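Local coordinates for Rpb7-binding protein seb1 (Schizosaccharomyces pombe 972h-, PDB 5MDT), which drives transcription termination by binding RNA polymerase II and nascent RNA, probably engaging the polymerase tail through its CTD-interacting domain (CID), at residues Ile128-Ser133 with Ser142-Leu147; Asn80-Glu85 with Ala90-Gly95; Tyr50-Pro55 with Val107-Gln112; His58-Leu63 with Leu119-Lys124. All coordinates share one frame; numbering follows the deposited sequence.

Interaction 1: residues Ile128-Ser133 with Ser142-Leu147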
# COMPACT_ATOMS: atom_id res chain seq x y z
N ILE A 128 -11.93 4.26 1.78
CA ILE A 128 -11.78 2.92 2.34
C ILE A 128 -11.00 2.99 3.66
O ILE A 128 -11.43 2.41 4.66
CB ILE A 128 -11.17 1.94 1.29
CG1 ILE A 128 -12.22 1.61 0.18
CG2 ILE A 128 -10.62 0.64 1.94
CD1 ILE A 128 -11.66 0.99 -1.10
N TRP A 129 -9.89 3.75 3.66
CA TRP A 129 -9.02 3.96 4.81
C TRP A 129 -9.72 4.74 5.93
O TRP A 129 -9.50 4.45 7.10
CB TRP A 129 -7.73 4.66 4.38
CG TRP A 129 -6.90 3.83 3.45
CD1 TRP A 129 -6.85 2.46 3.40
CD2 TRP A 129 -5.93 4.30 2.52
NE1 TRP A 129 -5.92 2.06 2.46
CE2 TRP A 129 -5.33 3.17 1.91
CE3 TRP A 129 -5.53 5.59 2.09
CZ2 TRP A 129 -4.35 3.27 0.93
CZ3 TRP A 129 -4.53 5.69 1.13
CH2 TRP A 129 -3.96 4.54 0.55
N GLU A 130 -10.56 5.71 5.57
CA GLU A 130 -11.33 6.50 6.53
C GLU A 130 -12.34 5.61 7.26
O GLU A 130 -12.44 5.68 8.49
CB GLU A 130 -12.02 7.67 5.81
CG GLU A 130 -12.75 8.63 6.74
CD GLU A 130 -13.16 9.91 6.04
OE1 GLU A 130 -13.87 9.83 5.02
OE2 GLU A 130 -12.73 10.99 6.50
N LYS A 131 -13.06 4.76 6.51
CA LYS A 131 -14.07 3.83 7.00
C LYS A 131 -13.45 2.76 7.91
O LYS A 131 -14.05 2.39 8.92
CB LYS A 131 -14.81 3.19 5.80
CG LYS A 131 -16.03 2.34 6.15
CD LYS A 131 -16.49 1.54 4.94
CE LYS A 131 -17.61 0.59 5.27
NZ LYS A 131 -18.09 -0.14 4.06
N ALA A 132 -12.25 2.27 7.54
CA ALA A 132 -11.55 1.24 8.31
C ALA A 132 -10.67 1.85 9.42
O ALA A 132 -10.07 1.10 10.18
CB ALA A 132 -10.70 0.39 7.37
N SER A 133 -10.61 3.21 9.50
CA SER A 133 -9.76 3.99 10.44
C SER A 133 -8.27 3.55 10.32
O SER A 133 -7.53 3.54 11.31
CB SER A 133 -10.27 3.87 11.87
OG SER A 133 -11.63 4.26 11.99
N SER A 142 -4.53 15.52 4.24
CA SER A 142 -3.36 15.87 3.43
C SER A 142 -3.41 15.18 2.07
O SER A 142 -3.26 15.86 1.05
CB SER A 142 -2.07 15.48 4.15
OG SER A 142 -1.95 16.08 5.43
N LEU A 143 -3.67 13.85 2.05
CA LEU A 143 -3.76 13.06 0.81
C LEU A 143 -4.90 13.54 -0.07
O LEU A 143 -4.69 13.72 -1.27
CB LEU A 143 -3.91 11.55 1.09
CG LEU A 143 -2.81 10.85 1.87
CD1 LEU A 143 -3.25 9.44 2.27
CD2 LEU A 143 -1.49 10.80 1.09
N ARG A 144 -6.10 13.75 0.51
CA ARG A 144 -7.25 14.22 -0.25
C ARG A 144 -6.98 15.58 -0.89
O ARG A 144 -7.28 15.75 -2.07
CB ARG A 144 -8.50 14.27 0.62
CG ARG A 144 -9.13 12.90 0.82
CD ARG A 144 -10.41 13.05 1.60
NE ARG A 144 -11.16 11.80 1.65
CZ ARG A 144 -11.47 11.15 2.77
NH1 ARG A 144 -11.10 11.64 3.95
NH2 ARG A 144 -12.17 10.03 2.73
N SER A 145 -6.40 16.52 -0.13
CA SER A 145 -6.06 17.88 -0.59
C SER A 145 -5.13 17.83 -1.81
O SER A 145 -5.40 18.50 -2.80
CB SER A 145 -5.42 18.68 0.54
OG SER A 145 -4.91 19.92 0.10
N LYS A 146 -4.07 17.00 -1.73
CA LYS A 146 -3.08 16.80 -2.79
C LYS A 146 -3.71 16.21 -4.06
O LYS A 146 -3.41 16.68 -5.16
CB LYS A 146 -1.90 15.95 -2.29
CG LYS A 146 -0.95 16.72 -1.38
CD LYS A 146 0.14 15.82 -0.81
CE LYS A 146 1.14 16.59 0.03
NZ LYS A 146 0.57 17.00 1.35
N LEU A 147 -4.60 15.21 -3.90
CA LEU A 147 -5.29 14.60 -5.04
C LEU A 147 -6.23 15.59 -5.73
O LEU A 147 -6.18 15.74 -6.96
CB LEU A 147 -6.03 13.31 -4.62
CG LEU A 147 -5.12 12.15 -4.24
CD1 LEU A 147 -5.85 11.14 -3.35
CD2 LEU A 147 -4.56 11.46 -5.46

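Interaction 2: residues Asn80-Glu85 with Ala90-Gly95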
# COMPACT_ATOMS: atom_id res chain seq x y z
N ASN A 80 -4.57 -9.13 17.73
CA ASN A 80 -3.55 -9.36 18.74
C ASN A 80 -3.44 -8.22 19.78
O ASN A 80 -2.47 -8.17 20.55
CB ASN A 80 -2.20 -9.65 18.07
CG ASN A 80 -2.19 -10.99 17.39
OD1 ASN A 80 -1.95 -12.03 18.02
ND2 ASN A 80 -2.50 -11.01 16.10
N ASN A 81 -4.47 -7.33 19.83
CA ASN A 81 -4.58 -6.17 20.73
C ASN A 81 -3.33 -5.28 20.71
O ASN A 81 -2.84 -4.82 21.75
CB ASN A 81 -4.97 -6.59 22.15
CG ASN A 81 -6.30 -7.31 22.19
OD1 ASN A 81 -6.35 -8.54 22.21
ND2 ASN A 81 -7.38 -6.55 22.14
N GLU A 82 -2.81 -5.04 19.49
CA GLU A 82 -1.63 -4.23 19.22
C GLU A 82 -2.06 -2.83 18.81
O GLU A 82 -3.05 -2.66 18.10
CB GLU A 82 -0.78 -4.88 18.12
CG GLU A 82 -0.02 -6.11 18.57
CD GLU A 82 0.77 -6.83 17.49
OE1 GLU A 82 0.88 -8.07 17.59
OE2 GLU A 82 1.26 -6.16 16.55
N SER A 83 -1.29 -1.83 19.26
CA SER A 83 -1.54 -0.42 19.00
C SER A 83 -0.69 0.10 17.85
O SER A 83 0.48 -0.26 17.75
CB SER A 83 -1.26 0.40 20.26
OG SER A 83 -1.26 1.80 20.01
N PHE A 84 -1.27 0.98 17.02
CA PHE A 84 -0.59 1.65 15.92
C PHE A 84 0.34 2.74 16.51
O PHE A 84 1.41 2.99 15.95
CB PHE A 84 -1.61 2.27 14.95
CG PHE A 84 -1.03 3.11 13.84
CD1 PHE A 84 -0.51 2.51 12.69
CD2 PHE A 84 -0.98 4.50 13.94
CE1 PHE A 84 0.04 3.29 11.67
CE2 PHE A 84 -0.43 5.27 12.92
CZ PHE A 84 0.09 4.66 11.79
N GLU A 85 -0.08 3.38 17.63
CA GLU A 85 0.69 4.41 18.33
C GLU A 85 1.94 3.84 19.01
O GLU A 85 2.98 4.50 19.04
CB GLU A 85 -0.18 5.16 19.35
CG GLU A 85 -0.72 6.49 18.83
CD GLU A 85 -1.57 7.26 19.83
OE1 GLU A 85 -1.09 8.30 20.33
OE2 GLU A 85 -2.71 6.82 20.10
N ALA A 90 8.30 -6.33 15.01
CA ALA A 90 8.29 -7.63 14.34
C ALA A 90 6.89 -8.24 14.21
O ALA A 90 6.77 -9.40 13.82
CB ALA A 90 9.21 -8.60 15.09
N SER A 91 5.84 -7.48 14.57
CA SER A 91 4.48 -8.00 14.51
C SER A 91 3.56 -7.11 13.66
O SER A 91 4.05 -6.20 12.97
CB SER A 91 3.91 -8.18 15.92
OG SER A 91 2.73 -8.96 15.89
N PHE A 92 2.25 -7.42 13.62
CA PHE A 92 1.30 -6.77 12.71
C PHE A 92 1.27 -5.25 12.80
O PHE A 92 1.23 -4.60 11.76
CB PHE A 92 -0.11 -7.35 12.88
CG PHE A 92 -0.16 -8.83 12.60
CD1 PHE A 92 -0.18 -9.31 11.29
CD2 PHE A 92 -0.16 -9.75 13.65
CE1 PHE A 92 -0.18 -10.68 11.04
CE2 PHE A 92 -0.18 -11.13 13.39
CZ PHE A 92 -0.19 -11.58 12.09
N SER A 93 1.28 -4.69 14.02
CA SER A 93 1.30 -3.24 14.22
C SER A 93 2.56 -2.58 13.62
O SER A 93 2.48 -1.45 13.15
CB SER A 93 1.14 -2.88 15.69
OG SER A 93 2.06 -3.59 16.50
N GLY A 94 3.70 -3.31 13.65
CA GLY A 94 4.95 -2.87 13.03
C GLY A 94 4.79 -2.75 11.53
O GLY A 94 5.12 -1.72 10.96
N GLY A 95 4.17 -3.76 10.91
CA GLY A 95 3.91 -3.73 9.47
C GLY A 95 2.96 -2.61 9.08
O GLY A 95 3.17 -1.93 8.07

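Interaction 3: residues Tyr50-Pro55 with Val107-Gln112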
# COMPACT_ATOMS: atom_id res chain seq x y z
N TYR A 50 9.13 -1.50 -5.72
CA TYR A 50 8.31 -1.77 -6.91
C TYR A 50 7.54 -0.53 -7.34
O TYR A 50 7.60 -0.16 -8.51
CB TYR A 50 7.33 -2.95 -6.66
CG TYR A 50 6.33 -3.10 -7.80
CD1 TYR A 50 6.72 -3.62 -9.03
CD2 TYR A 50 5.01 -2.69 -7.66
CE1 TYR A 50 5.82 -3.73 -10.10
CE2 TYR A 50 4.11 -2.75 -8.73
CZ TYR A 50 4.52 -3.29 -9.94
OH TYR A 50 3.69 -3.37 -11.03
N ALA A 51 6.82 0.13 -6.39
CA ALA A 51 6.01 1.31 -6.76
C ALA A 51 6.84 2.41 -7.40
O ALA A 51 6.43 3.02 -8.38
CB ALA A 51 5.31 1.85 -5.53
N LYS A 52 8.04 2.61 -6.88
CA LYS A 52 8.89 3.70 -7.40
C LYS A 52 9.45 3.38 -8.78
O LYS A 52 9.54 4.28 -9.60
CB LYS A 52 10.02 3.98 -6.39
CG LYS A 52 9.54 4.63 -5.07
CD LYS A 52 9.01 6.09 -5.23
CE LYS A 52 10.14 7.07 -5.41
NZ LYS A 52 9.67 8.47 -5.66
N ARG A 53 9.79 2.10 -9.07
CA ARG A 53 10.36 1.77 -10.40
C ARG A 53 9.33 1.45 -11.45
O ARG A 53 9.64 1.44 -12.63
CB ARG A 53 11.37 0.60 -10.31
CG ARG A 53 10.73 -0.78 -10.09
CD ARG A 53 11.79 -1.89 -9.91
NE ARG A 53 11.14 -3.20 -9.98
CZ ARG A 53 10.89 -3.98 -8.93
NH1 ARG A 53 11.31 -3.65 -7.73
NH2 ARG A 53 10.26 -5.14 -9.11
N ALA A 54 8.11 1.13 -11.03
CA ALA A 54 7.07 0.67 -11.94
C ALA A 54 6.71 1.64 -13.05
O ALA A 54 6.83 2.85 -12.85
CB ALA A 54 5.82 0.28 -11.14
N PRO A 55 6.25 1.15 -14.23
CA PRO A 55 5.79 2.07 -15.29
C PRO A 55 4.71 3.03 -14.75
O PRO A 55 4.02 2.68 -13.79
CB PRO A 55 5.15 1.13 -16.31
CG PRO A 55 5.88 -0.15 -16.14
CD PRO A 55 6.07 -0.26 -14.65
N VAL A 107 1.68 7.88 -2.73
CA VAL A 107 0.58 8.71 -3.29
C VAL A 107 1.17 9.88 -4.08
O VAL A 107 0.73 10.16 -5.20
CB VAL A 107 -0.48 9.13 -2.24
CG1 VAL A 107 -1.53 10.09 -2.84
CG2 VAL A 107 -1.16 7.90 -1.64
N ALA A 108 2.20 10.54 -3.51
CA ALA A 108 2.84 11.68 -4.18
C ALA A 108 3.43 11.27 -5.53
O ALA A 108 3.26 11.98 -6.51
CB ALA A 108 3.93 12.26 -3.30
N ASP A 109 4.07 10.10 -5.59
CA ASP A 109 4.67 9.55 -6.81
C ASP A 109 3.57 9.25 -7.84
O ASP A 109 3.75 9.53 -9.03
CB ASP A 109 5.44 8.27 -6.45
CG ASP A 109 6.20 7.64 -7.59
OD1 ASP A 109 7.22 8.22 -8.01
OD2 ASP A 109 5.82 6.52 -8.00
N ALA A 110 2.43 8.71 -7.39
CA ALA A 110 1.34 8.42 -8.31
C ALA A 110 0.74 9.71 -8.83
O ALA A 110 0.47 9.81 -10.02
CB ALA A 110 0.26 7.57 -7.62
N ILE A 111 0.63 10.74 -7.97
CA ILE A 111 0.13 12.07 -8.40
C ILE A 111 1.04 12.65 -9.51
O ILE A 111 0.56 13.19 -10.51
CB ILE A 111 -0.01 13.03 -7.19
CG1 ILE A 111 -1.19 12.61 -6.27
CG2 ILE A 111 -0.11 14.51 -7.60
CD1 ILE A 111 -1.32 13.40 -4.95
N GLN A 112 2.35 12.50 -9.34
CA GLN A 112 3.32 13.03 -10.30
C GLN A 112 3.29 12.29 -11.66
O GLN A 112 3.39 12.92 -12.69
CB GLN A 112 4.73 13.00 -9.69
CG GLN A 112 5.78 13.80 -10.46
CD GLN A 112 7.17 13.59 -9.90
OE1 GLN A 112 7.36 13.23 -8.73
NE2 GLN A 112 8.17 13.83 -10.72
O HOH W 1 8.65 6.97 -10.12

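Interaction 4: residues His58-Leu63 with Leu119-Lys124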
# COMPACT_ATOMS: atom_id res chain seq x y z
N HIS A 58 1.34 1.70 -13.96
CA HIS A 58 1.34 0.70 -12.90
C HIS A 58 1.30 1.24 -11.46
O HIS A 58 1.21 0.44 -10.53
CB HIS A 58 2.59 -0.20 -13.08
CG HIS A 58 2.48 -1.16 -14.24
ND1 HIS A 58 1.96 -0.77 -15.46
CD2 HIS A 58 2.91 -2.45 -14.32
CE1 HIS A 58 2.05 -1.85 -16.24
NE2 HIS A 58 2.61 -2.88 -15.59
N LYS A 59 1.34 2.57 -11.27
CA LYS A 59 1.39 3.15 -9.90
C LYS A 59 0.10 2.89 -9.15
O LYS A 59 0.14 2.59 -7.94
CB LYS A 59 1.59 4.70 -9.99
CG LYS A 59 2.81 5.17 -10.79
CD LYS A 59 4.11 4.48 -10.38
CE LYS A 59 5.26 5.29 -11.00
NZ LYS A 59 6.56 4.92 -10.38
N LEU A 60 -1.04 2.91 -9.87
CA LEU A 60 -2.32 2.61 -9.20
C LEU A 60 -2.34 1.19 -8.65
O LEU A 60 -2.70 1.01 -7.49
CB LEU A 60 -3.52 2.86 -10.11
CG LEU A 60 -4.89 2.56 -9.49
CD1 LEU A 60 -5.18 3.48 -8.30
CD2 LEU A 60 -6.00 2.71 -10.54
N GLY A 61 -1.92 0.21 -9.47
CA GLY A 61 -1.86 -1.20 -9.04
C GLY A 61 -0.96 -1.35 -7.82
O GLY A 61 -1.23 -2.18 -6.94
N ALA A 62 0.14 -0.58 -7.74
CA ALA A 62 1.05 -0.65 -6.58
C ALA A 62 0.33 -0.12 -5.32
O ALA A 62 0.52 -0.67 -4.23
CB ALA A 62 2.31 0.16 -6.85
N LEU A 63 -0.51 0.91 -5.48
CA LEU A 63 -1.32 1.44 -4.37
C LEU A 63 -2.38 0.43 -3.95
O LEU A 63 -2.67 0.34 -2.75
CB LEU A 63 -1.95 2.78 -4.72
CG LEU A 63 -0.94 3.95 -4.75
CD1 LEU A 63 -1.62 5.22 -5.24
CD2 LEU A 63 -0.34 4.19 -3.38
N LEU A 119 -6.36 9.05 -10.78
CA LEU A 119 -6.36 9.89 -9.58
C LEU A 119 -7.67 9.77 -8.76
O LEU A 119 -7.58 9.55 -7.54
CB LEU A 119 -5.98 11.33 -9.89
CG LEU A 119 -4.60 11.49 -10.56
CD1 LEU A 119 -4.29 12.95 -10.86
CD2 LEU A 119 -3.47 10.77 -9.76
N PRO A 120 -8.86 9.71 -9.37
CA PRO A 120 -10.07 9.52 -8.55
C PRO A 120 -10.08 8.16 -7.85
O PRO A 120 -10.76 8.01 -6.83
CB PRO A 120 -11.23 9.60 -9.55
CG PRO A 120 -10.67 10.08 -10.81
CD PRO A 120 -9.19 9.95 -10.80
N LYS A 121 -9.39 7.16 -8.41
CA LYS A 121 -9.30 5.81 -7.81
C LYS A 121 -8.51 5.85 -6.49
O LYS A 121 -8.78 5.05 -5.58
CB LYS A 121 -8.69 4.79 -8.82
CG LYS A 121 -9.49 4.64 -10.14
CD LYS A 121 -10.85 4.00 -9.93
CE LYS A 121 -11.72 3.95 -11.17
NZ LYS A 121 -13.14 3.74 -10.80
N ILE A 122 -7.57 6.80 -6.36
CA ILE A 122 -6.78 6.96 -5.12
C ILE A 122 -7.66 7.67 -4.08
O ILE A 122 -7.60 7.31 -2.90
CB ILE A 122 -5.45 7.69 -5.40
CG1 ILE A 122 -4.71 7.00 -6.58
CG2 ILE A 122 -4.55 7.69 -4.12
CD1 ILE A 122 -3.42 7.78 -7.10
N LEU A 123 -8.53 8.60 -4.52
CA LEU A 123 -9.51 9.22 -3.62
C LEU A 123 -10.38 8.14 -3.01
O LEU A 123 -10.63 8.17 -1.80
CB LEU A 123 -10.40 10.26 -4.33
CG LEU A 123 -9.88 11.67 -4.43
CD1 LEU A 123 -10.99 12.57 -4.96
CD2 LEU A 123 -9.44 12.21 -3.07
N LYS A 124 -10.80 7.14 -3.82
CA LYS A 124 -11.59 5.99 -3.35
C LYS A 124 -10.85 5.19 -2.26
O LYS A 124 -11.49 4.71 -1.33
CB LYS A 124 -12.04 5.09 -4.50
CG LYS A 124 -13.22 5.67 -5.27
CD LYS A 124 -13.49 4.95 -6.58
CE LYS A 124 -14.91 5.20 -7.07
NZ LYS A 124 -15.17 6.64 -7.38

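Interaction 1: residues Ile128-Ser133 with Ser142-Leu147
W129 and E130, in the last turn of helix 119-131, face L143 and R144 of helix 137-150 across widely spaced backbones, with W129 CA 11.2 Å from L143 CA. Such a spacing suits long side chains, and glutamate and arginine bridge it. CG of E130 lies opposite its own N (chi1 -175°), which sends the carboxylate out to the guanidinium; R144 comes to meet it stretched from CG to NE, and the two chains cross at about a right angle. R144 NH2 donates to E130 OE1 at 2.9 Å, arriving from above the carboxylate plane, and the two flat groups are turned 40° against each other. R144 NH1 reaches E130 OE2 at 3.1 Å in a second, weak bond. NH2 also forms a salt bridge with D127, one turn back along helix 119-131. A leucine in place of R144 would probably leave the carboxylates of E130 and D127 without the positive charge they share.

Next to this pair, W129 CZ3 meets L143 CD1 at 4.1 Å, the methyl coming obliquely to the buried indole. The ring's NE1 is hydrogen-bonded to D67 OD1 of helix 59-79, so the polar atom of the tryptophan is satisfied while its benzo side serves the core. The helices are thus joined by an apolar touch inside and a skewed salt bridge outside, whose hold is likely to rest more on charge than on straight hydrogen bonds.

Interaction 2: residues Asn80-Glu85 with Ala90-Gly95
E82, in the loop that follows helix 59-79, turns its carboxylate to the first residues of helix 92-113, where S91 occupies the N-cap position without making a capping bond itself. Three bonds hold the two oxygens. S91 OG donates to E82 OE1 at 2.7 Å, and OE1 accepts with its syn lone pair, on the side of the other oxygen. E82 OE2 takes two donors from a single residue: S93 N at 2.9 Å, in a nearly straight bond (170°) that arrives almost along the C-O axis, and S93 OG at 2.7 Å on the anti side, 21° out of the carboxylate plane. Glutamate suits the place because its chain, extended beyond CG, reaches a helix start whose first N-H groups have no acceptor in a preceding turn; the carboxylate supplies one for S93 N, and the partial positive charge there would probably help keep it ionised.

In the next shell, S93 carries its OG between its backbone N and carbonyl carbon, donating to E82 OE2 and accepting from V88 N; the hydroxyl thereby ties the loop ahead of the helix to the glutamate. E82 itself is set by the Schellman motif that ends helix 59-79, its N bonded back to A77 O while N81 takes the positive phi. On the same loop, S83 O lies 3.4 Å from S93 CB. Further out at the surface, the N80 amide is held through its ND2 by G76 O and lies within 14° of parallel to the F92 ring, with N80 ND2 3.6 Å from F92 CE2.

Interaction 3: residues Tyr50-Pro55 with Val107-Gln112
K52 and D109 form a weak, water-backed salt bridge between the C-terminal end of helix 40-53 and the later turns of helix 92-113, two elements of the all-helical CID. K52 CA and D109 CA are 7.2 Å apart, too close for a lysine to run straight across. K52 instead folds, its chain bent at chi2 (-68°) and again at chi3 (-75°), which brings the ammonium to one oxygen of the aspartate; K52 NZ ends 3.4 Å from D109 OD1, a long bond. K52 CD passes 3.9 Å from D109 OD1 on the way. A water binds the same oxygen more closely: it donates to D109 OD1 at 2.8 Å and to K52 O at 2.9 Å, so a carbonyl in the last turn of helix 40-53 is linked to the carboxylate.

The stronger partner of D109 is K59, whose NZ makes a salt bridge with the other oxygen, OD2, and a hydrogen bond with A51 O. Both acceptors therefore gather round one ammonium, which probably makes the approach of D109 OD2 to A51 O, 3.6 Å, tolerable. A short acidic residue fits this buried spot, serving K59 at OD2 and, weakly, K52 at OD1. An alanine at D109 would probably leave the buried K59 ammonium without its countercharge and the water without one of its two acceptors.

Around the contact, Y50 and A51 rest on A62 of helix 59-79, and V107 and A110 pack on I122 of helix 119-131, with V107 also touching L143 of helix 137-150.

Interaction 4: residues His58-Leu63 with Leu119-Lys124
L60 reaches from helix 59-79 with both methyls spread over the first carbons of K121 on helix 119-131: L60 CD1 and L60 CD2 each lie 3.8 Å from K121 CB. The leucine can do this because CG stands opposite N (chi1 180°), which carries the branched end to the neighbouring helix. K121 is bent at chi2 (-68°), and its amine leads away from the contact, leaving the aliphatic base of the chain against the leucine; a lysine is well suited to such a border, greasy at the root and charged at the tip. L60 CD1 also touches I122 CG1 at 3.9 Å, where the two side chains pass alongside, pointing opposite ways.

The axes of the segments 59-63 and 119-124 run almost parallel, 8° apart, and approach to 10.5 Å; helix 92-113 lies between their helices in sequence. Such a relation between alternate helices is consistent with the right-handed superhelical arrangement of the CID family. At this spacing branched aliphatic chains suffice to bridge the gap.

One turn further along helix 59-79, L63 crosses I122 at about a right angle. Its CG lies opposite the carbonyl carbon, the reverse of L60, and L63 CD1 comes to 3.6 Å from I122 CD1. The isoleucine splits its branches: CG1, lying opposite the carbonyl carbon, extends toward both leucines, whereas CG2 lies opposite N, with L63 CD1 4.0 Å from I122 CG2. From helix 92-113, A110 packs against both L63 and I122, and L106 adds to the cover on L63.

How the interactions relate
Interactions 3 and 4 are buried, their centres 10 Å apart, yet differ in chemistry: the first is a charge and water network, the second wholly aliphatic. They touch through K59, whose chain leaves 58-63 for the acceptors of 50-55 and 107-112. Interaction 1 shares helix 119-131 with interaction 4, where L147 packs on I122 and L123; it is partly buried, and its salt bridge lies toward solvent, whereas D109 in interaction 3 is buried. L147 also meets I111 of interaction 3. Interaction 2 is a surface contact at the other end of helix 92-113 from interaction 3, about 26 Å away between centres, and joins loop to helix start by hydrogen bonds to a carboxylate.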